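Local coordinates for protein ubiquitin-conjugating enzyme E2-21 kDa (Pichia angusta, PDB 5NL8) that acts as a ubiquitin-conjugating enzyme (E2, Pex4), probably carrying ubiquitin as a cysteine thioester for attachment to other proteins in peroxisome biogenesis, at residues K19-K24 and T31-L36; W63-D68 and S137-I142; I80-F85 and P111-K116; L122-Q127 and P151-N156; I157-L162 and K172-Y177. All blocks are in the same frame, centred on the assembly; numbering follows the deposited sequence.

Contact 1: K19-K24 and T31-L36; sequences KELTEK and TGIVDL
Leu36 N turns back to Asp35 OD1 at 2.8 Å, a weak bond bent to 138° at the hydrogen, and Leu21 CD1 lies against these same two residues, 4.2 Å from Asp35 CA. Asp35 OD1 thus turns back on its own backbone, while the contact itself is made largely by one branched side chain laid on backbone. Leu21 ends helix 6-21. Its CG stands anti to the carbonyl carbon (chi1 -83°), and with chi2 extended both methyls are sent across to the strand. CD2 comes to Ile33 O at 3.7 Å and to Val34 O at 3.8 Å, and meets Ile33 CG2 at 4.4 Å. Leucine suits the place because its fork spans successive peptide groups and the buried Ile33 without needing a polar partner. Cutting it back to an alanine here would probably open a gap between helix end and strand and deprive Ile33 CG2 of an apolar neighbour. Just beyond, Thr22 centres an inverse gamma turn in which Glu23 N makes a weak bond to Leu21 O, turning the chain out of the helix. Leu36 packs on Tyr14 and Val17 of helix 6-21, and Ile33 continues inward to Leu139 and Val140 of helix 135-147. Val34 and Asp35 both face Val49 in a classic beta bulge. An N-terminal helix closing on the first strand of a four-stranded antiparallel meander is characteristic of the UBC fold of E2 enzymes.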
# COMPACT_ATOMS: atom_id res chain seq x y z
N LYS A 19 -15.03 -8.25 8.67
CA LYS A 19 -16.48 -8.25 8.53
C LYS A 19 -16.91 -7.49 7.27
O LYS A 19 -17.73 -7.98 6.49
CB LYS A 19 -17.14 -7.62 9.77
CG LYS A 19 -18.44 -6.86 9.50
CD LYS A 19 -19.61 -7.79 9.21
CE LYS A 19 -20.90 -7.00 9.04
NZ LYS A 19 -21.65 -7.39 7.82
N GLU A 20 -16.34 -6.31 7.09
CA GLU A 20 -16.66 -5.47 5.94
C GLU A 20 -16.19 -6.11 4.64
O GLU A 20 -16.81 -5.93 3.60
CB GLU A 20 -16.04 -4.08 6.11
CG GLU A 20 -16.45 -3.37 7.39
CD GLU A 20 -17.87 -2.85 7.35
OE1 GLU A 20 -18.25 -2.24 6.33
OE2 GLU A 20 -18.61 -3.06 8.34
N LEU A 21 -15.10 -6.86 4.71
CA LEU A 21 -14.52 -7.46 3.51
C LEU A 21 -15.33 -8.63 2.93
O LEU A 21 -15.53 -8.71 1.73
CB LEU A 21 -13.09 -7.93 3.79
CG LEU A 21 -12.00 -6.85 3.69
CD1 LEU A 21 -10.65 -7.43 4.06
CD2 LEU A 21 -11.97 -6.24 2.29
N THR A 22 -15.78 -9.54 3.79
CA THR A 22 -16.48 -10.74 3.32
C THR A 22 -17.94 -10.45 3.03
O THR A 22 -18.82 -11.00 3.71
CB THR A 22 -16.41 -11.87 4.35
OG1 THR A 22 -16.71 -11.34 5.65
CG2 THR A 22 -15.03 -12.50 4.38
N GLU A 23 -18.19 -9.66 1.99
CA GLU A 23 -19.49 -9.06 1.79
C GLU A 23 -19.40 -8.26 0.49
O GLU A 23 -18.37 -7.63 0.23
CB GLU A 23 -19.83 -8.20 3.01
CG GLU A 23 -21.13 -7.51 3.04
CD GLU A 23 -21.26 -6.45 2.00
OE1 GLU A 23 -20.26 -5.73 1.83
OE2 GLU A 23 -22.30 -6.40 1.32
N LYS A 24 -20.46 -8.26 -0.31
CA LYS A 24 -20.37 -7.76 -1.68
C LYS A 24 -20.43 -6.24 -1.73
O LYS A 24 -19.67 -5.63 -2.46
CB LYS A 24 -21.48 -8.35 -2.56
CG LYS A 24 -21.62 -7.72 -3.97
CD LYS A 24 -20.29 -7.42 -4.69
CE LYS A 24 -20.43 -7.22 -6.21
NZ LYS A 24 -19.11 -6.95 -6.88
N THR A 31 -13.03 1.82 -1.17
CA THR A 31 -11.92 2.51 -0.53
C THR A 31 -10.58 1.99 -1.07
O THR A 31 -9.58 2.70 -1.03
CB THR A 31 -11.93 2.34 0.99
OG1 THR A 31 -11.61 0.98 1.33
CG2 THR A 31 -13.29 2.70 1.57
N GLY A 32 -10.58 0.76 -1.56
CA GLY A 32 -9.39 0.19 -2.17
C GLY A 32 -8.74 -0.92 -1.37
O GLY A 32 -7.80 -1.57 -1.84
N ILE A 33 -9.23 -1.15 -0.16
CA ILE A 33 -8.74 -2.26 0.66
C ILE A 33 -9.21 -3.59 0.08
O ILE A 33 -10.41 -3.81 -0.09
CB ILE A 33 -9.22 -2.15 2.11
CG1 ILE A 33 -8.75 -0.83 2.72
CG2 ILE A 33 -8.72 -3.32 2.93
CD1 ILE A 33 -9.25 -0.62 4.14
N VAL A 34 -8.26 -4.47 -0.22
CA VAL A 34 -8.59 -5.76 -0.80
C VAL A 34 -8.38 -6.90 0.20
O VAL A 34 -9.20 -7.81 0.28
CB VAL A 34 -7.76 -6.04 -2.07
CG1 VAL A 34 -8.08 -7.42 -2.63
CG2 VAL A 34 -8.03 -4.96 -3.11
N ASP A 35 -7.30 -6.84 0.97
CA ASP A 35 -7.07 -7.88 1.97
C ASP A 35 -6.24 -7.38 3.15
O ASP A 35 -5.56 -6.36 3.06
CB ASP A 35 -6.38 -9.09 1.32
CG ASP A 35 -6.52 -10.36 2.15
OD1 ASP A 35 -7.35 -10.38 3.08
OD2 ASP A 35 -5.79 -11.34 1.87
N LEU A 36 -6.31 -8.12 4.26
CA LEU A 36 -5.56 -7.79 5.48
C LEU A 36 -5.47 -9.01 6.40
O LEU A 36 -6.47 -9.66 6.66
CB LEU A 36 -6.23 -6.63 6.22
CG LEU A 36 -5.67 -6.27 7.60
CD1 LEU A 36 -4.29 -5.64 7.49
CD2 LEU A 36 -6.62 -5.34 8.35

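Contact 2: W63-D68 and S137-I142; sequences WKLEID and SALVAI
Leu65 and Ile67 meet Leu139 and Ile142 where the antiparallel sheet of the UBC fold packs on its central helix, forming part of the hydrophobic core of the E2 domain. Strand segment 63-68 and helix segment 137-142 run at 135° to each other, their axes 11.7 Å apart, a spacing bridged by branched aliphatic residues from both sides. The polar interactions stay within each element or go to its neighbours. Leu65 and Ile67 have backbone bonds to Ala48 and Trp46 of the adjoining strand, and Ala141 N bonds to Ser137 O along the helix. The intervening Glu66 belongs to the other side of the strand, where it forms a salt bridge with Arg45. What passes between strand and helix is apolar throughout. Leu65 and Leu139 lie side by side, head to tail, whereas Ile67 runs nearly perpendicular to Leu139. Ile142, one helical turn on, offers its CG2 to Leu65 CD1 at 4.4 Å. Leucine suits position 139 because CG, anti to the carbonyl carbon (chi1 -66°), carries the fork toward the sheet although the residue's first bond does not aim there. One methyl serves both strand residues: Leu139 CD2 lies 4.0 Å from Leu65 CD1 and 4.0 Å from Ile67 CD1.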
# COMPACT_ATOMS: atom_id res chain seq x y z
N TRP A 63 -1.33 -3.90 -5.06
CA TRP A 63 -0.04 -3.84 -4.38
C TRP A 63 -0.12 -4.45 -2.98
O TRP A 63 -1.16 -4.41 -2.32
CB TRP A 63 0.47 -2.41 -4.27
CG TRP A 63 1.09 -1.91 -5.53
CD1 TRP A 63 2.40 -2.00 -5.88
CD2 TRP A 63 0.43 -1.24 -6.60
NE1 TRP A 63 2.60 -1.42 -7.11
CE2 TRP A 63 1.41 -0.94 -7.58
CE3 TRP A 63 -0.90 -0.85 -6.84
CZ2 TRP A 63 1.10 -0.29 -8.77
CZ3 TRP A 63 -1.20 -0.19 -8.02
CH2 TRP A 63 -0.20 0.08 -8.97
N LYS A 64 1.00 -5.01 -2.54
CA LYS A 64 1.10 -5.61 -1.21
C LYS A 64 1.80 -4.65 -0.26
O LYS A 64 2.69 -3.90 -0.65
CB LYS A 64 1.86 -6.94 -1.28
CG LYS A 64 1.28 -8.05 -0.41
CD LYS A 64 1.27 -9.38 -1.17
CE LYS A 64 0.67 -10.51 -0.35
NZ LYS A 64 1.48 -10.83 0.86
N LEU A 65 1.38 -4.69 1.00
CA LEU A 65 1.92 -3.81 2.02
C LEU A 65 2.33 -4.60 3.25
O LEU A 65 1.71 -5.62 3.57
CB LEU A 65 0.90 -2.75 2.42
CG LEU A 65 0.34 -1.77 1.39
CD1 LEU A 65 -0.78 -0.97 2.02
CD2 LEU A 65 1.43 -0.85 0.89
N GLU A 66 3.36 -4.12 3.93
CA GLU A 66 3.75 -4.64 5.23
C GLU A 66 3.64 -3.53 6.27
O GLU A 66 4.08 -2.40 6.05
CB GLU A 66 5.16 -5.22 5.18
CG GLU A 66 5.66 -5.73 6.52
CD GLU A 66 7.01 -6.39 6.42
OE1 GLU A 66 7.28 -7.05 5.40
OE2 GLU A 66 7.81 -6.25 7.37
N ILE A 67 3.05 -3.88 7.41
CA ILE A 67 2.74 -2.92 8.46
C ILE A 67 3.32 -3.35 9.80
O ILE A 67 3.03 -4.43 10.30
CB ILE A 67 1.23 -2.74 8.62
CG1 ILE A 67 0.60 -2.34 7.28
CG2 ILE A 67 0.92 -1.69 9.68
CD1 ILE A 67 -0.78 -2.93 7.07
N ASP A 68 4.15 -2.49 10.38
CA ASP A 68 4.73 -2.74 11.69
C ASP A 68 4.07 -1.84 12.73
O ASP A 68 3.98 -0.62 12.55
CB ASP A 68 6.24 -2.51 11.67
CG ASP A 68 6.96 -3.46 10.72
OD1 ASP A 68 6.34 -3.91 9.73
OD2 ASP A 68 8.14 -3.77 10.97
N SER A 137 -8.25 3.14 8.55
CA SER A 137 -8.06 4.52 8.14
C SER A 137 -6.65 4.74 7.60
O SER A 137 -6.44 5.55 6.70
CB SER A 137 -8.34 5.47 9.31
OG SER A 137 -7.67 5.08 10.49
N ALA A 138 -5.68 4.00 8.13
CA ALA A 138 -4.31 4.09 7.63
C ALA A 138 -4.21 3.54 6.21
O ALA A 138 -3.61 4.17 5.32
CB ALA A 138 -3.36 3.35 8.56
N LEU A 139 -4.81 2.36 5.99
CA LEU A 139 -4.84 1.78 4.65
C LEU A 139 -5.49 2.74 3.65
O LEU A 139 -4.93 3.04 2.57
CB LEU A 139 -5.57 0.44 4.67
CG LEU A 139 -4.88 -0.68 5.46
CD1 LEU A 139 -5.71 -1.96 5.48
CD2 LEU A 139 -3.49 -0.95 4.91
N VAL A 140 -6.66 3.24 4.02
CA VAL A 140 -7.39 4.21 3.20
C VAL A 140 -6.51 5.43 2.90
O VAL A 140 -6.48 5.92 1.78
CB VAL A 140 -8.69 4.66 3.90
CG1 VAL A 140 -9.30 5.86 3.18
CG2 VAL A 140 -9.68 3.51 3.96
N ALA A 141 -5.77 5.88 3.91
CA ALA A 141 -4.85 7.01 3.76
C ALA A 141 -3.78 6.74 2.70
O ALA A 141 -3.40 7.63 1.94
CB ALA A 141 -4.19 7.34 5.08
N ILE A 142 -3.29 5.50 2.65
CA ILE A 142 -2.27 5.17 1.65
C ILE A 142 -2.86 5.09 0.23
O ILE A 142 -2.24 5.56 -0.74
CB ILE A 142 -1.57 3.84 1.99
CG1 ILE A 142 -0.53 4.09 3.08
CG2 ILE A 142 -0.90 3.24 0.78
CD1 ILE A 142 -0.54 3.04 4.13

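Contact 3: I80-F85 and P111-K116; sequences IKFVVF and PNVNFK
The Phe82 ring meets Val113 CG2 obliquely, with CE1 at 3.9 Å and CD1 at 4.0 Å from that methyl, and the valine branch runs nearly perpendicular to the phenylalanine side chain. Leu65, Met108, Ile120 and Leu146 also touch this buried ring, so a large flat hydrocarbon fits the place. The Phe115 ring stays at the margin and packs edge-to-face with Tyr178. The third flat group, the Asn114 amide, shapes its own loop: Lys116 N donates to Asn114 OD1 at 2.9 Å in the carbonyl plane, an Asx turn that asparagine is well suited to make. Next to this turn, Val84 meets two backbone carbonyls. With CG1 anti to the backbone N (chi1 174°), Val84 lays that methyl 3.6 Å from Phe115 O and 3.8 Å from Lys116 O. Beside it, a water can donate to Val84 O at 3.0 Å and to Lys116 O at 2.8 Å, though it cannot serve every acceptor near it at once. Pro111 and Asn112 belong to the His-Pro-Asn signature of E2 enzymes, and the Asn112 amide is tied to the carbonyls of Glu150 and Ser153. Val113 lies about 7 Å, side chain to side chain, from Cys121, the predicted thioester cysteine. The contact thus joins edge strand 79-82 and the chain just beyond it to the loop leading toward helix 122-126, with Phe82 also touching helix 135-147.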
# COMPACT_ATOMS: atom_id res chain seq x y z
N ILE A 80 4.68 1.76 7.68
CA ILE A 80 4.14 1.00 6.56
C ILE A 80 5.06 1.08 5.35
O ILE A 80 5.62 2.13 5.06
CB ILE A 80 2.72 1.50 6.20
CG1 ILE A 80 1.81 1.37 7.42
CG2 ILE A 80 2.16 0.74 5.02
CD1 ILE A 80 0.38 1.78 7.19
N LYS A 81 5.23 -0.05 4.67
CA LYS A 81 6.03 -0.07 3.45
C LYS A 81 5.39 -0.92 2.36
O LYS A 81 4.65 -1.86 2.66
CB LYS A 81 7.45 -0.58 3.74
CG LYS A 81 7.53 -2.08 4.01
CD LYS A 81 8.98 -2.56 4.12
CE LYS A 81 9.05 -4.07 4.28
NZ LYS A 81 10.45 -4.56 4.45
N PHE A 82 5.66 -0.58 1.11
CA PHE A 82 5.28 -1.43 -0.02
C PHE A 82 6.23 -2.62 -0.13
O PHE A 82 7.42 -2.51 0.14
CB PHE A 82 5.29 -0.64 -1.33
CG PHE A 82 4.11 0.27 -1.50
CD1 PHE A 82 4.12 1.55 -0.98
CD2 PHE A 82 2.98 -0.17 -2.18
CE1 PHE A 82 3.03 2.39 -1.13
CE2 PHE A 82 1.88 0.66 -2.33
CZ PHE A 82 1.91 1.94 -1.81
N VAL A 83 5.68 -3.77 -0.52
CA VAL A 83 6.49 -4.95 -0.78
C VAL A 83 7.13 -4.86 -2.16
O VAL A 83 6.45 -4.95 -3.18
CB VAL A 83 5.66 -6.24 -0.68
CG1 VAL A 83 6.51 -7.45 -1.07
CG2 VAL A 83 5.08 -6.41 0.72
N VAL A 84 8.44 -4.66 -2.18
CA VAL A 84 9.20 -4.49 -3.41
C VAL A 84 10.25 -5.61 -3.56
O VAL A 84 11.04 -5.84 -2.65
CB VAL A 84 9.91 -3.12 -3.44
CG1 VAL A 84 10.81 -3.00 -4.66
CG2 VAL A 84 8.88 -1.99 -3.41
N PHE A 85 10.23 -6.30 -4.70
CA PHE A 85 11.20 -7.37 -4.96
C PHE A 85 12.23 -6.94 -5.99
O PHE A 85 12.02 -5.99 -6.74
CB PHE A 85 10.49 -8.64 -5.44
CG PHE A 85 9.61 -9.30 -4.41
CD1 PHE A 85 9.88 -9.14 -3.06
CD2 PHE A 85 8.53 -10.07 -4.79
CE1 PHE A 85 9.07 -9.75 -2.10
CE2 PHE A 85 7.72 -10.68 -3.85
CZ PHE A 85 7.99 -10.52 -2.50
N PRO A 111 6.41 9.37 -5.87
CA PRO A 111 7.14 10.47 -5.25
C PRO A 111 7.45 10.28 -3.75
O PRO A 111 8.51 10.71 -3.30
CB PRO A 111 6.21 11.67 -5.45
CG PRO A 111 5.54 11.36 -6.76
CD PRO A 111 5.34 9.87 -6.77
N ASN A 112 6.55 9.63 -3.01
CA ASN A 112 6.73 9.48 -1.57
C ASN A 112 7.14 8.07 -1.14
O ASN A 112 6.94 7.68 0.02
CB ASN A 112 5.44 9.88 -0.84
CG ASN A 112 4.99 11.29 -1.18
OD1 ASN A 112 3.99 11.48 -1.87
ND2 ASN A 112 5.72 12.29 -0.69
N VAL A 113 7.70 7.30 -2.06
CA VAL A 113 8.11 5.92 -1.77
C VAL A 113 9.55 5.64 -2.21
O VAL A 113 9.94 5.96 -3.33
CB VAL A 113 7.17 4.90 -2.47
CG1 VAL A 113 7.67 3.48 -2.27
CG2 VAL A 113 5.74 5.04 -1.94
N ASN A 114 10.33 5.04 -1.31
CA ASN A 114 11.67 4.56 -1.63
C ASN A 114 11.59 3.40 -2.63
O ASN A 114 11.08 2.33 -2.30
CB ASN A 114 12.40 4.13 -0.36
CG ASN A 114 13.87 3.80 -0.59
OD1 ASN A 114 14.23 3.05 -1.49
ND2 ASN A 114 14.74 4.38 0.24
N PHE A 115 12.10 3.62 -3.84
CA PHE A 115 11.94 2.64 -4.91
C PHE A 115 12.62 1.31 -4.61
O PHE A 115 12.20 0.26 -5.11
CB PHE A 115 12.47 3.21 -6.23
CG PHE A 115 12.22 2.33 -7.42
CD1 PHE A 115 11.02 2.40 -8.11
CD2 PHE A 115 13.18 1.42 -7.84
CE1 PHE A 115 10.79 1.58 -9.21
CE2 PHE A 115 12.95 0.61 -8.94
CZ PHE A 115 11.75 0.69 -9.62
N LYS A 116 13.68 1.34 -3.80
CA LYS A 116 14.42 0.11 -3.52
C LYS A 116 13.82 -0.68 -2.35
O LYS A 116 13.65 -1.90 -2.45
CB LYS A 116 15.89 0.43 -3.23
CG LYS A 116 16.65 -0.71 -2.57
CD LYS A 116 18.11 -0.37 -2.35
CE LYS A 116 18.47 -0.38 -0.87
NZ LYS A 116 19.68 -1.21 -0.59
O HOH W 1 12.46 -3.92 -0.91

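Contact 4: L122-Q127 and P151-N156; sequences LDILQQ and PLSPLN
Asp123 meets Ser153 with one carboxylate oxygen, OD2, 3.5 Å from Ser153 CB. The hydroxyl does not point at the acid. Ser153 OG, 4.0 Å from Asp123 OD2 and equally far from Asp123 CB, lies alongside the aspartate arm, and this separation is too long for a hydrogen bond. The torsions account for it: the serine hydroxyl stands between its own backbone N and carbonyl carbon (chi1 38°), while Asp123 CG is anti to its carbonyl carbon and brings OD2 of the carboxylate toward the serine methylene. Ile124 comes in from the next position on the helix. Its first bond does not aim at the loop, but a bend at chi2 (80°) brings CD1 to 4.3 Å from Ser153 OG. Serine thus has an acid at its CB and an aliphatic tip near its OG. A small residue suits this close approach, a charged one suits the exposed outer side, and isoleucine suits the buried inner side, where it also touches Glu150. Ser153 touches Cys121, the predicted thioester cysteine, and Ile124, also close to it in the chain, lies about 4 Å from it between side chains, so both segments adjoin the probable active site. Helix 122-126, just after the cysteine, here approaches the loop that links helix 135-147 to helix 157-164.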
# COMPACT_ATOMS: atom_id res chain seq x y z
N LEU A 122 7.64 8.81 6.51
CA LEU A 122 6.99 8.90 7.82
C LEU A 122 6.13 10.16 7.97
O LEU A 122 5.19 10.19 8.77
CB LEU A 122 8.05 8.86 8.93
CG LEU A 122 8.87 7.57 9.03
CD1 LEU A 122 10.18 7.82 9.76
CD2 LEU A 122 8.07 6.48 9.73
N ASP A 123 6.46 11.19 7.20
CA ASP A 123 5.73 12.45 7.21
C ASP A 123 4.24 12.25 6.97
O ASP A 123 3.41 12.82 7.67
CB ASP A 123 6.29 13.41 6.15
CG ASP A 123 7.65 13.96 6.51
OD1 ASP A 123 8.33 13.36 7.36
OD2 ASP A 123 8.04 15.00 5.94
N ILE A 124 3.92 11.42 5.97
CA ILE A 124 2.54 11.23 5.54
C ILE A 124 1.62 10.87 6.70
O ILE A 124 0.58 11.50 6.89
CB ILE A 124 2.45 10.13 4.44
CG1 ILE A 124 2.90 10.67 3.09
CG2 ILE A 124 1.02 9.62 4.31
CD1 ILE A 124 4.40 10.74 2.90
N LEU A 125 2.01 9.87 7.49
CA LEU A 125 1.18 9.44 8.60
C LEU A 125 1.39 10.27 9.86
O LEU A 125 0.43 10.52 10.60
CB LEU A 125 1.42 7.96 8.91
CG LEU A 125 0.63 6.98 8.04
CD1 LEU A 125 0.73 5.57 8.58
CD2 LEU A 125 -0.82 7.42 7.93
N GLN A 126 2.62 10.71 10.11
CA GLN A 126 2.90 11.48 11.32
C GLN A 126 2.08 12.78 11.37
O GLN A 126 1.66 13.21 12.44
CB GLN A 126 4.39 11.80 11.43
CG GLN A 126 5.13 10.97 12.47
CD GLN A 126 4.50 11.04 13.85
OE1 GLN A 126 4.34 10.03 14.53
NE2 GLN A 126 4.14 12.25 14.27
N GLN A 127 1.86 13.38 10.21
CA GLN A 127 1.13 14.65 10.15
C GLN A 127 -0.37 14.46 10.31
O GLN A 127 -1.08 15.38 10.71
CB GLN A 127 1.43 15.37 8.83
CG GLN A 127 2.89 15.73 8.63
CD GLN A 127 3.50 16.41 9.84
OE1 GLN A 127 4.39 15.86 10.49
NE2 GLN A 127 3.02 17.61 10.15
N PRO A 151 4.84 16.49 -3.23
CA PRO A 151 6.23 16.74 -3.63
C PRO A 151 7.04 17.45 -2.56
O PRO A 151 8.22 17.74 -2.78
CB PRO A 151 6.08 17.61 -4.88
CG PRO A 151 4.74 18.24 -4.75
CD PRO A 151 3.88 17.22 -4.08
N LEU A 152 6.43 17.73 -1.41
CA LEU A 152 7.14 18.33 -0.29
C LEU A 152 8.12 17.35 0.36
O LEU A 152 9.22 17.74 0.75
CB LEU A 152 6.14 18.84 0.76
CG LEU A 152 5.44 20.17 0.49
CD1 LEU A 152 4.92 20.78 1.79
CD2 LEU A 152 6.36 21.14 -0.23
N SER A 153 7.71 16.09 0.48
CA SER A 153 8.54 15.08 1.14
C SER A 153 8.84 13.88 0.24
O SER A 153 8.28 12.80 0.43
CB SER A 153 7.86 14.61 2.43
OG SER A 153 6.46 14.51 2.26
N PRO A 154 9.75 14.06 -0.73
CA PRO A 154 10.04 13.04 -1.75
C PRO A 154 11.07 11.98 -1.32
O PRO A 154 12.05 12.30 -0.66
CB PRO A 154 10.59 13.87 -2.91
CG PRO A 154 11.31 14.99 -2.23
CD PRO A 154 10.53 15.29 -0.96
N LEU A 155 10.82 10.74 -1.72
CA LEU A 155 11.80 9.67 -1.56
C LEU A 155 12.22 9.16 -2.94
O LEU A 155 13.18 8.41 -3.08
CB LEU A 155 11.24 8.52 -0.72
CG LEU A 155 10.85 8.85 0.72
CD1 LEU A 155 10.42 7.59 1.47
CD2 LEU A 155 11.99 9.54 1.44
N ASN A 156 11.46 9.57 -3.95
CA ASN A 156 11.81 9.32 -5.34
C ASN A 156 11.89 10.65 -6.08
O ASN A 156 10.87 11.26 -6.38
CB ASN A 156 10.80 8.38 -6.01
CG ASN A 156 11.20 7.98 -7.43
OD1 ASN A 156 11.72 8.78 -8.20
ND2 ASN A 156 10.95 6.72 -7.77

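Contact 5: I157-L162 and K172-Y177; sequences IDMANL and KDLVHY
The C-terminal helices of the UBC domain meet through Met159 and Leu162 on helix 157-164 and Leu174 and Val175 on helix 168-181. Their segments run at 142°, nearer antiparallel than parallel, with axes 11.7 Å apart, and long or branched side chains fill the interval. Met159 does most of the reaching. Its chain is bent at both chi2 (-65°) and chi3 (-71°), which folds the thioether across toward the partner helix. SD comes to 3.6 Å from Leu174 CD2, those side chains crossing at a slant, while CE lies 4.0 Å from Val175 CG2 in a nearly perpendicular approach. Leu162, one turn on from Met159, adds CD1 at 4.3 Å from the same leucine methyl, so Leu174 CD2 is shared by both residues. The flexible methionine suits a spot where two differently placed partners must be met, and the compact valine fits beside its methyl. Met159 is anchored at the backbone as well, Asn156 OD1 accepting from its N at the helix start, and its side chain also touches Pro111. With only apolar side chains meeting across the interface, the attraction between these segments rests on dispersion and the exclusion of water, without a directional polar bond to set the helix angle.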
# COMPACT_ATOMS: atom_id res chain seq x y z
N ILE A 157 13.11 11.09 -6.37
CA ILE A 157 13.35 12.41 -6.95
C ILE A 157 12.74 12.57 -8.35
O ILE A 157 12.09 13.58 -8.63
CB ILE A 157 14.86 12.71 -7.04
CG1 ILE A 157 15.49 12.68 -5.64
CG2 ILE A 157 15.10 14.07 -7.68
CD1 ILE A 157 14.83 13.62 -4.66
N ASP A 158 12.94 11.58 -9.21
CA ASP A 158 12.47 11.65 -10.59
C ASP A 158 10.95 11.81 -10.71
O ASP A 158 10.47 12.66 -11.46
CB ASP A 158 12.92 10.40 -11.36
CG ASP A 158 14.42 10.35 -11.59
OD1 ASP A 158 15.02 11.42 -11.84
OD2 ASP A 158 15.00 9.25 -11.52
N MET A 159 10.21 10.99 -9.96
CA MET A 159 8.75 11.07 -9.99
C MET A 159 8.27 12.41 -9.43
O MET A 159 7.41 13.07 -10.02
CB MET A 159 8.14 9.91 -9.21
CG MET A 159 8.46 8.54 -9.79
SD MET A 159 7.76 8.26 -11.43
CE MET A 159 6.01 8.12 -11.04
N ALA A 160 8.84 12.81 -8.29
CA ALA A 160 8.48 14.08 -7.67
C ALA A 160 8.72 15.26 -8.61
O ALA A 160 7.91 16.19 -8.66
CB ALA A 160 9.25 14.27 -6.37
N ASN A 161 9.82 15.23 -9.35
CA ASN A 161 10.12 16.30 -10.30
C ASN A 161 9.22 16.25 -11.53
O ASN A 161 8.84 17.30 -12.06
CB ASN A 161 11.59 16.24 -10.73
CG ASN A 161 12.53 16.68 -9.63
OD1 ASN A 161 12.12 17.32 -8.66
ND2 ASN A 161 13.81 16.35 -9.77
N LEU A 162 8.90 15.05 -11.98
CA LEU A 162 7.95 14.89 -13.08
C LEU A 162 6.64 15.56 -12.70
O LEU A 162 6.04 16.27 -13.50
CB LEU A 162 7.72 13.41 -13.41
CG LEU A 162 8.70 12.76 -14.39
CD1 LEU A 162 8.41 11.28 -14.50
CD2 LEU A 162 8.62 13.43 -15.76
N LYS A 172 2.38 8.94 -15.90
CA LYS A 172 1.44 7.87 -16.22
C LYS A 172 2.11 6.73 -16.98
O LYS A 172 1.91 5.56 -16.65
CB LYS A 172 0.27 8.42 -17.05
CG LYS A 172 -0.80 9.14 -16.25
CD LYS A 172 -1.84 9.78 -17.17
CE LYS A 172 -2.81 10.67 -16.41
NZ LYS A 172 -3.37 10.00 -15.20
N ASP A 173 2.89 7.07 -18.00
CA ASP A 173 3.57 6.08 -18.83
C ASP A 173 4.55 5.23 -18.02
O ASP A 173 4.66 4.02 -18.24
CB ASP A 173 4.32 6.76 -19.97
CG ASP A 173 3.39 7.23 -21.07
OD1 ASP A 173 3.89 7.74 -22.10
OD2 ASP A 173 2.16 7.09 -20.91
N LEU A 174 5.25 5.86 -17.08
CA LEU A 174 6.19 5.15 -16.23
C LEU A 174 5.45 4.15 -15.33
O LEU A 174 5.80 2.96 -15.28
CB LEU A 174 7.00 6.15 -15.39
CG LEU A 174 8.48 5.86 -15.15
CD1 LEU A 174 9.17 5.44 -16.43
CD2 LEU A 174 9.15 7.07 -14.55
N VAL A 175 4.42 4.64 -14.63
CA VAL A 175 3.64 3.76 -13.76
C VAL A 175 3.07 2.58 -14.55
O VAL A 175 3.18 1.42 -14.13
CB VAL A 175 2.49 4.52 -13.07
CG1 VAL A 175 1.70 3.59 -12.17
CG2 VAL A 175 3.03 5.69 -12.26
N HIS A 176 2.48 2.88 -15.71
CA HIS A 176 1.96 1.84 -16.60
C HIS A 176 3.04 0.83 -16.98
O HIS A 176 2.78 -0.38 -17.03
CB HIS A 176 1.36 2.47 -17.87
CG HIS A 176 0.04 3.14 -17.66
ND1 HIS A 176 -0.54 3.96 -18.61
CD2 HIS A 176 -0.82 3.11 -16.61
CE1 HIS A 176 -1.70 4.40 -18.15
NE2 HIS A 176 -1.89 3.90 -16.94
N TYR A 177 4.25 1.32 -17.25
CA TYR A 177 5.36 0.44 -17.59
C TYR A 177 5.67 -0.55 -16.47
O TYR A 177 5.77 -1.76 -16.71
CB TYR A 177 6.62 1.26 -17.90
CG TYR A 177 7.87 0.42 -18.10
CD1 TYR A 177 8.05 -0.32 -19.27
CD2 TYR A 177 8.86 0.37 -17.13
CE1 TYR A 177 9.19 -1.09 -19.46
CE2 TYR A 177 10.00 -0.40 -17.31
CZ TYR A 177 10.16 -1.12 -18.48
OH TYR A 177 11.29 -1.88 -18.67

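The four-stranded sheet links contacts 1, 2 and 3. Contact 1 touches helix 135-147 of contact 2, Ile33 CD1 lying 3.9 Å from Leu139 CB, and contacts 2 and 3 lie on neighbouring strands whose Leu65 CD2 and Phe82 CD2 are 3.5 Å apart. Contact 3 is joined to contact 4 by Asn112 ND2, 2.8 Å from Ser153 O, and to contact 5 by Pro111 CD, 3.7 Å from Met159 CB. Contacts 4 and 5 meet through Pro154 and Ala160. Contacts 3 and 4 lie close to the predicted active-site Cys121, whereas contacts 1 and 5, with centres about 29 Å apart, lie on opposite sides of the chain's centre and away from the cysteine.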